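Local atomic coordinates of putative decarboxylase involved in desferrioxamine biosynthesis (Erwinia amylovora, PDB entry 5O5C), a protein that binds pyridoxal 5'-phosphate and, as the lysine decarboxylase of the desferrioxamine pathway, probably removes the carboxylate of lysine to give cadaverine. Residues A38-Q43 and G81-A86; C303-S308 and P313-I318; I413-L418 and L427-L432. All coordinates share one frame; numbering follows the deposited sequence.

Contact 1 of 3, residues A38-Q43 and G81-A86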
loop_
_atom_site.group_PDB
_atom_site.type_symbol
_atom_site.label_atom_id
_atom_site.label_comp_id
_atom_site.label_asym_id
_atom_site.label_seq_id
_atom_site.Cartn_x
_atom_site.Cartn_y
_atom_site.Cartn_z
ATOM N N ALA B 38 -18.537 5.085 19.710
ATOM C CA ALA B 38 -17.731 5.663 20.799
ATOM C C ALA B 38 -17.554 4.695 21.974
ATOM O O ALA B 38 -16.511 4.733 22.654
ATOM C CB ALA B 38 -18.275 6.994 21.280
ATOM N N ARG B 39 -18.557 3.836 22.201
ATOM C CA ARG B 39 -18.483 2.825 23.272
ATOM C C ARG B 39 -17.514 1.703 22.907
ATOM O O ARG B 39 -16.772 1.207 23.767
ATOM C CB ARG B 39 -19.875 2.269 23.620
ATOM C CG ARG B 39 -20.725 3.333 24.321
ATOM C CD ARG B 39 -21.995 2.788 24.959
ATOM N NE ARG B 39 -22.816 3.889 25.484
ATOM C CZ ARG B 39 -24.002 4.311 25.005
ATOM N NH1 ARG B 39 -24.609 3.725 23.961
ATOM N NH2 ARG B 39 -24.612 5.340 25.601
ATOM N N GLN B 40 -17.525 1.316 21.629
ATOM C CA GLN B 40 -16.533 0.347 21.133
ATOM C C GLN B 40 -15.141 0.964 21.274
ATOM O O GLN B 40 -14.189 0.284 21.598
ATOM C CB GLN B 40 -16.863 -0.149 19.701
ATOM C CG GLN B 40 -15.979 0.327 18.567
ATOM C CD GLN B 40 -16.379 -0.187 17.201
ATOM O OE1 GLN B 40 -17.467 -0.673 16.999
ATOM N NE2 GLN B 40 -15.507 -0.009 16.241
ATOM N N THR B 41 -15.024 2.260 21.048
ATOM C CA THR B 41 -13.697 2.900 21.130
ATOM C C THR B 41 -13.288 2.980 22.590
ATOM O O THR B 41 -12.130 2.747 22.915
ATOM C CB THR B 41 -13.673 4.256 20.428
ATOM O OG1 THR B 41 -14.644 5.102 21.030
ATOM C CG2 THR B 41 -14.008 4.118 18.994
ATOM N N GLU B 42 -14.260 3.202 23.477
ATOM C CA GLU B 42 -14.029 3.152 24.907
ATOM C C GLU B 42 -13.563 1.788 25.402
ATOM O O GLU B 42 -12.618 1.735 26.181
ATOM C CB GLU B 42 -15.263 3.668 25.696
ATOM C CG GLU B 42 -15.293 5.197 25.620
ATOM C CD GLU B 42 -16.628 5.815 25.912
ATOM O OE1 GLU B 42 -17.562 5.096 26.298
ATOM O OE2 GLU B 42 -16.739 7.053 25.767
ATOM N N GLN B 43 -14.167 0.707 24.906
ATOM C CA GLN B 43 -13.713 -0.638 25.244
ATOM C C GLN B 43 -12.254 -0.897 24.825
ATOM O O GLN B 43 -11.493 -1.444 25.605
ATOM C CB GLN B 43 -14.604 -1.709 24.611
ATOM C CG GLN B 43 -16.027 -1.814 25.151
ATOM C CD GLN B 43 -16.874 -2.835 24.374
ATOM O OE1 GLN B 43 -17.587 -3.648 24.977
ATOM N NE2 GLN B 43 -16.795 -2.800 23.042
ATOM N N GLY B 81 -20.050 -13.753 18.356
ATOM C CA GLY B 81 -19.819 -13.030 19.588
ATOM C C GLY B 81 -19.533 -11.555 19.301
ATOM O O GLY B 81 -18.830 -11.216 18.382
ATOM N N SER B 82 -20.089 -10.671 20.098
ATOM C CA SER B 82 -19.885 -9.259 19.935
ATOM C C SER B 82 -18.403 -8.869 20.047
ATOM O O SER B 82 -17.492 -9.713 20.088
ATOM C CB SER B 82 -20.669 -8.588 21.031
ATOM O OG SER B 82 -20.235 -9.171 22.232
ATOM N N ASN B 83 -18.177 -7.572 20.034
ATOM C CA ASN B 83 -16.867 -6.986 20.253
ATOM C C ASN B 83 -16.155 -7.578 21.477
ATOM O O ASN B 83 -15.020 -7.954 21.399
ATOM C CB ASN B 83 -17.031 -5.490 20.448
ATOM C CG ASN B 83 -17.318 -4.756 19.162
ATOM O OD1 ASN B 83 -17.075 -5.249 18.032
ATOM N ND2 ASN B 83 -17.780 -3.561 19.315
ATOM N N GLU B 84 -16.880 -7.706 22.588
ATOM C CA GLU B 84 -16.321 -8.135 23.871
ATOM C C GLU B 84 -15.759 -9.552 23.724
ATOM O O GLU B 84 -14.621 -9.781 24.100
ATOM C CB GLU B 84 -17.367 -8.033 24.997
ATOM C CG GLU B 84 -18.059 -6.660 25.102
ATOM C CD GLU B 84 -19.089 -6.398 23.982
ATOM O OE1 GLU B 84 -19.634 -7.370 23.466
ATOM O OE2 GLU B 84 -19.352 -5.254 23.580
ATOM N N ALA B 85 -16.508 -10.458 23.092
ATOM C CA ALA B 85 -16.028 -11.811 22.744
ATOM C C ALA B 85 -14.861 -11.860 21.721
ATOM O O ALA B 85 -13.941 -12.628 21.887
ATOM C CB ALA B 85 -17.175 -12.670 22.249
ATOM N N ALA B 86 -14.914 -11.094 20.639
ATOM C CA ALA B 86 -13.777 -11.115 19.651
ATOM C C ALA B 86 -12.510 -10.590 20.326
ATOM O O ALA B 86 -11.453 -11.176 20.195
ATOM C CB ALA B 86 -14.130 -10.296 18.417
#
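Gln40 and Asn83 make the inner, better buried half of this meeting between helix 34-53 and the first turn of helix 83-95. Asn83 ND2 lies 3.6 Å from Gln40 CB, resting on the aliphatic root of the longer side chain. The two amide planes stand nearly at right angles, 88° apart. With Gln40 extended beyond CG, its amide travels past Asn83 to the other subunit, where NE2 donates to the backbone oxygen of Leu116 of the second subunit. Leu120 and Val394 of that same subunit pack on Gln40 and Asn83 respectively, so this side is also packed by the partner. A long amide suits position 40, because its CB can face a neighbour while its head finds a carbonyl further away.

Toward solvent the contact is more open. Gln43 points at the second helix and its amide crosses the Glu84 carboxylate at a slant, with Gln43 CD 3.6 Å from Glu84 OE2 and the two planes inclined by 55°. A bend at chi2 (74°) brings the end of Glu84 nearer to Gln43. Flexible, polar Gln and Glu are well suited to such an exposed margin.

Ser82 occupies the N-cap, and its carbonyl accepts from Ala86 N. Glu84 in the first turn would probably be stabilised by the helix dipole. Group II decarboxylases typically have an N-terminal helical region that embraces the partner subunit, and this contact is consistent with it. The 157 Å² buried here is modest and mostly polar. Such chemistry probably implies a small, polar meeting of two helices with little apolar packing between them, while Gln40 NE2 and Thr41 O both bond to the second subunit, the latter to its Gln123.

Contact 2 of 3, residues C303-S308 and P313-I318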
loop_
_atom_site.group_PDB
_atom_site.type_symbol
_atom_site.label_atom_id
_atom_site.label_comp_id
_atom_site.label_asym_id
_atom_site.label_seq_id
_atom_site.Cartn_x
_atom_site.Cartn_y
_atom_site.Cartn_z
ATOM N N CYS B 303 16.149 9.548 5.806
ATOM C CA CYS B 303 15.296 10.745 5.759
ATOM C C CYS B 303 15.052 11.399 7.142
ATOM O O CYS B 303 14.797 12.626 7.221
ATOM C CB CYS B 303 13.926 10.408 5.102
ATOM S SG CYS B 303 13.150 9.078 6.022
ATOM N N GLY B 304 15.229 10.645 8.225
ATOM C CA GLY B 304 15.161 11.234 9.572
ATOM C C GLY B 304 16.057 12.467 9.758
ATOM O O GLY B 304 15.753 13.337 10.511
ATOM N N LEU B 305 17.153 12.537 9.013
ATOM C CA LEU B 305 18.098 13.642 9.134
ATOM C C LEU B 305 17.576 14.948 8.529
ATOM O O LEU B 305 18.137 16.021 8.817
ATOM C CB LEU B 305 19.437 13.253 8.522
ATOM C CG LEU B 305 20.188 12.089 9.134
ATOM C CD1 LEU B 305 21.400 11.742 8.286
ATOM C CD2 LEU B 305 20.582 12.416 10.563
ATOM N N LEU B 306 16.492 14.872 7.732
ATOM C CA LEU B 306 15.849 16.052 7.169
ATOM C C LEU B 306 15.242 16.947 8.212
ATOM O O LEU B 306 14.963 18.129 7.929
ATOM C CB LEU B 306 14.753 15.674 6.155
ATOM C CG LEU B 306 15.170 14.931 4.907
ATOM C CD1 LEU B 306 13.922 14.595 4.114
ATOM C CD2 LEU B 306 16.151 15.735 4.065
ATOM N N VAL B 307 15.016 16.400 9.408
ATOM C CA VAL B 307 14.512 17.174 10.565
ATOM C C VAL B 307 15.518 17.429 11.700
ATOM O O VAL B 307 15.129 17.982 12.722
ATOM C CB VAL B 307 13.224 16.566 11.169
ATOM C CG1 VAL B 307 12.055 16.770 10.227
ATOM C CG2 VAL B 307 13.361 15.104 11.528
ATOM N N SER B 308 16.795 17.102 11.511
ATOM C CA SER B 308 17.803 17.292 12.563
ATOM C C SER B 308 18.478 18.657 12.411
ATOM O O SER B 308 19.011 18.985 11.334
ATOM C CB SER B 308 18.839 16.171 12.527
ATOM O OG SER B 308 19.819 16.313 13.543
ATOM N N PRO B 313 23.251 18.427 7.560
ATOM C CA PRO B 313 24.399 18.421 6.626
ATOM C C PRO B 313 24.924 17.065 6.249
ATOM O O PRO B 313 25.528 16.934 5.187
ATOM C CB PRO B 313 25.455 19.260 7.357
ATOM C CG PRO B 313 24.640 20.242 8.117
ATOM C CD PRO B 313 23.435 19.469 8.586
ATOM N N ARG B 314 24.649 16.026 7.042
ATOM C CA ARG B 314 25.129 14.706 6.697
ATOM C C ARG B 314 24.406 14.081 5.474
ATOM O O ARG B 314 24.847 13.037 4.976
ATOM C CB ARG B 314 25.112 13.776 7.920
ATOM C CG ARG B 314 26.022 14.256 9.053
ATOM C CD ARG B 314 25.656 13.644 10.385
ATOM N NE ARG B 314 25.799 12.212 10.341
ATOM C CZ ARG B 314 25.217 11.340 11.152
ATOM N NH1 ARG B 314 24.392 11.683 12.120
ATOM N NH2 ARG B 314 25.474 10.073 10.977
ATOM N N LEU B 315 23.284 14.675 5.068
ATOM C CA LEU B 315 22.577 14.317 3.825
ATOM C C LEU B 315 22.905 15.236 2.626
ATOM O O LEU B 315 22.379 15.021 1.522
ATOM C CB LEU B 315 21.061 14.282 4.043
ATOM C CG LEU B 315 20.425 13.105 4.809
ATOM C CD1 LEU B 315 18.910 13.237 4.765
ATOM C CD2 LEU B 315 20.900 11.742 4.314
ATOM N N ALA B 316 23.799 16.202 2.789
ATOM C CA ALA B 316 24.175 17.094 1.648
ATOM C C ALA B 316 24.631 16.329 0.395
ATOM O O ALA B 316 25.423 15.379 0.447
ATOM C CB ALA B 316 25.200 18.138 2.082
ATOM N N GLY B 317 24.075 16.726 -0.746
ATOM C CA GLY B 317 24.195 15.985 -1.973
ATOM C C GLY B 317 22.877 15.289 -2.359
ATOM O O GLY B 317 22.724 14.893 -3.503
ATOM N N ILE B 318 21.941 15.146 -1.405
ATOM C CA ILE B 318 20.588 14.639 -1.661
ATOM C C ILE B 318 19.808 15.618 -2.557
ATOM O O ILE B 318 18.973 15.208 -3.366
ATOM C CB ILE B 318 19.820 14.412 -0.332
ATOM C CG1 ILE B 318 18.592 13.556 -0.568
ATOM C CG2 ILE B 318 19.458 15.752 0.364
ATOM C CD1 ILE B 318 18.054 12.928 0.696
#
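Leu315 packs against Leu305 and Leu306 within the long crossover that joins parallel neighbours 294-299 and 323-327 in the central sheet of this fold type I PLP enzyme. Both leucine partners come from a 3-10 turn, and Leu315 ends another. Leu315 CD1 sits 3.8 Å from Leu305 CB and equally near, at 3.8 Å, to Leu306 CD2, so one methyl fills the angle between two consecutive side chains. Leu306 lies at about a right angle to Leu315. Leu305 CG is turned beside its own backbone N (chi1 -62°), which leaves CD1 lying over Leu315 CG and sends CD2 toward the Arg314 guanidinium. Branched, apolar leucines suit this place, where the side chains are buried and meet through carbon alone.

Further out, Phe404 and Leu408 of helix 397-420 back Leu305, and Ile156 of helix 140-156 touches Leu306. Arg155 donates to the Leu306 carbonyl, and Ser308 OG bonds to Asp405, tying 303-308 to both helices. Segment 313-318 leaves Leu315 through a type II beta turn. Gly317 takes its third position with a positive phi of 107°, and Ile318 N closes the turn on Leu315 O at 3.0 Å.

Contact 3 of 3, residues I413-L418 and L427-L432; sequences IAHQLL and LHVPEL
The carbonyl oxygen of His428 accepts a hydrogen bond from the side-chain amide of Gln435, and the ring of His415 closes against the same atom. His415 CD2 approaches to 3.2 Å from His428 O. The neighbouring ring nitrogen, NE2 of His415, is 3.4 Å from that oxygen, but the angle is too poor for a hydrogen bond; the oxygen lies obliquely to the ring, nearest to CD2.

The imidazole face meets the next residue. Val429 CA stands 3.9 Å from the His415 ring centroid and only 12° off the ring normal, a CH-pi contact made by the backbone rather than by the valine methyls. Val429 CG2 adds a flanking touch, 3.7 Å from His415 ND1. Pro430 comes in at the root of the side chain, its CD 3.4 Å from His415 CB, a snug fit. His415 has CG anti to its backbone nitrogen (chi1 176°), which carries the ring out from the helix with one face turned to the loop. A histidine serves here because one flat, partly polar group can meet a carbonyl, a CA and a proline at once. The fixed ring of Pro430 offers an apolar CD to His415 CB and CG in return.

His428 itself turns its ring from the helix: NE2 accepts from the backbone N-H of Ile436, and Phe275 meets the ring edge-to-face. Segment 427-432 lies in the loop between antiparallel strands 424-426 and 434-439, lodged against the C-terminal part of helix 397-420, whose residues Ala414, Leu417 and Leu418 meet helix 491-510.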
loop_
_atom_site.group_PDB
_atom_site.type_symbol
_atom_site.label_atom_id
_atom_site.label_comp_id
_atom_site.label_asym_id
_atom_site.label_seq_id
_atom_site.Cartn_x
_atom_site.Cartn_y
_atom_site.Cartn_z
ATOM N N ILE B 413 26.682 6.001 22.176
ATOM C CA ILE B 413 26.881 5.420 23.488
ATOM C C ILE B 413 26.903 3.901 23.402
ATOM O O ILE B 413 27.768 3.262 24.026
ATOM C CB ILE B 413 25.879 5.982 24.539
ATOM C CG1 ILE B 413 26.320 7.396 24.943
ATOM C CG2 ILE B 413 25.783 5.130 25.791
ATOM C CD1 ILE B 413 25.373 8.113 25.841
ATOM N N ALA B 414 26.010 3.320 22.615
ATOM C CA ALA B 414 26.011 1.854 22.468
ATOM C C ALA B 414 27.285 1.380 21.765
ATOM O O ALA B 414 27.887 0.382 22.177
ATOM C CB ALA B 414 24.757 1.353 21.786
ATOM N N HIS B 415 27.727 2.116 20.749
ATOM C CA HIS B 415 28.987 1.808 20.092
ATOM C C HIS B 415 30.143 1.830 21.090
ATOM O O HIS B 415 30.989 0.930 21.074
ATOM C CB HIS B 415 29.301 2.793 18.978
ATOM C CG HIS B 415 30.633 2.550 18.346
ATOM N ND1 HIS B 415 31.688 3.433 18.462
ATOM C CD2 HIS B 415 31.095 1.493 17.645
ATOM C CE1 HIS B 415 32.743 2.938 17.839
ATOM N NE2 HIS B 415 32.410 1.757 17.339
ATOM N N GLN B 416 30.160 2.854 21.958
ATOM C CA GLN B 416 31.122 2.907 23.032
ATOM C C GLN B 416 31.036 1.671 23.908
ATOM O O GLN B 416 32.054 1.017 24.103
ATOM C CB GLN B 416 31.016 4.195 23.855
ATOM C CG GLN B 416 31.489 5.411 23.093
ATOM C CD GLN B 416 31.418 6.698 23.907
ATOM O OE1 GLN B 416 30.482 6.921 24.682
ATOM N NE2 GLN B 416 32.423 7.558 23.728
ATOM N N LEU B 417 29.849 1.303 24.368
ATOM C CA LEU B 417 29.691 0.140 25.281
ATOM C C LEU B 417 30.014 -1.211 24.664
ATOM O O LEU B 417 30.460 -2.117 25.377
ATOM C CB LEU B 417 28.268 0.024 25.779
ATOM C CG LEU B 417 27.639 1.119 26.588
ATOM C CD1 LEU B 417 26.138 0.870 26.653
ATOM C CD2 LEU B 417 28.284 1.181 27.958
ATOM N N LEU B 418 29.705 -1.362 23.374
ATOM C CA LEU B 418 29.999 -2.564 22.617
ATOM C C LEU B 418 31.510 -2.731 22.412
ATOM O O LEU B 418 32.038 -3.841 22.616
ATOM C CB LEU B 418 29.281 -2.569 21.248
ATOM C CG LEU B 418 27.739 -2.684 21.293
ATOM C CD1 LEU B 418 27.176 -2.497 19.919
ATOM C CD2 LEU B 418 27.234 -3.986 21.847
ATOM N N LEU B 427 31.997 -3.447 14.030
ATOM C CA LEU B 427 32.530 -3.237 12.674
ATOM C C LEU B 427 32.603 -1.765 12.294
ATOM O O LEU B 427 33.304 -1.391 11.370
ATOM C CB LEU B 427 31.668 -3.962 11.631
ATOM C CG LEU B 427 31.659 -5.488 11.609
ATOM C CD1 LEU B 427 30.762 -5.986 10.510
ATOM C CD2 LEU B 427 33.062 -6.034 11.380
ATOM N N HIS B 428 31.874 -0.913 12.983
ATOM C CA HIS B 428 31.793 0.448 12.493
ATOM C C HIS B 428 31.347 1.345 13.578
ATOM O O HIS B 428 30.639 0.945 14.518
ATOM C CB HIS B 428 30.785 0.557 11.319
ATOM C CG HIS B 428 29.377 0.202 11.723
ATOM N ND1 HIS B 428 28.329 1.091 11.656
ATOM C CD2 HIS B 428 28.872 -0.922 12.278
ATOM C CE1 HIS B 428 27.235 0.524 12.128
ATOM N NE2 HIS B 428 27.536 -0.699 12.504
ATOM N N VAL B 429 31.683 2.604 13.385
ATOM C CA VAL B 429 31.130 3.622 14.227
ATOM C C VAL B 429 29.775 4.128 13.644
ATOM O O VAL B 429 29.667 4.348 12.449
ATOM C CB VAL B 429 32.166 4.724 14.410
ATOM C CG1 VAL B 429 32.404 5.480 13.105
ATOM C CG2 VAL B 429 31.728 5.646 15.553
ATOM N N PRO B 430 28.746 4.328 14.492
ATOM C CA PRO B 430 27.430 4.537 13.850
ATOM C C PRO B 430 27.241 5.810 13.081
ATOM O O PRO B 430 27.422 6.915 13.606
ATOM C CB PRO B 430 26.462 4.511 14.995
ATOM C CG PRO B 430 27.283 4.670 16.231
ATOM C CD PRO B 430 28.579 3.995 15.908
ATOM N N GLU B 431 26.847 5.634 11.843
ATOM C CA GLU B 431 26.562 6.744 11.004
ATOM C C GLU B 431 25.106 7.162 11.186
ATOM O O GLU B 431 24.716 8.258 10.778
ATOM C CB GLU B 431 26.865 6.358 9.590
ATOM C CG GLU B 431 26.684 7.465 8.630
ATOM C CD GLU B 431 27.938 7.701 7.892
ATOM O OE1 GLU B 431 28.888 8.124 8.579
ATOM O OE2 GLU B 431 27.976 7.447 6.675
ATOM N N LEU B 432 24.312 6.296 11.792
ATOM C CA LEU B 432 22.961 6.593 12.117
ATOM C C LEU B 432 22.633 5.872 13.389
ATOM O O LEU B 432 23.297 6.039 14.417
ATOM C CB LEU B 432 22.006 6.207 10.969
ATOM C CG LEU B 432 21.871 7.180 9.827
ATOM C CD1 LEU B 432 21.240 6.526 8.626
ATOM C CD2 LEU B 432 21.121 8.433 10.256
#

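Contacts 2 and 3 are neighbours, with centres about 20 Å apart, and they touch where Leu305 CD1 of the first lies 3.9 Å from Leu432 CD2 of the second. Helix 397-420 joins them: it supplies His415 to contact 3, and its Leu408 touches Leu305 and Arg314 of contact 2 as well as Leu432 of contact 3. Both lie outside the cofactor pocket. The side chain of Leu315 is about 11 Å from the bound pyridoxal phosphate and that of His428 about 13 Å. Contact 1 stands apart, its nearest atoms about 30 Å from contact 2 and 36 Å from contact 3, and it alone of the three meets the second subunit.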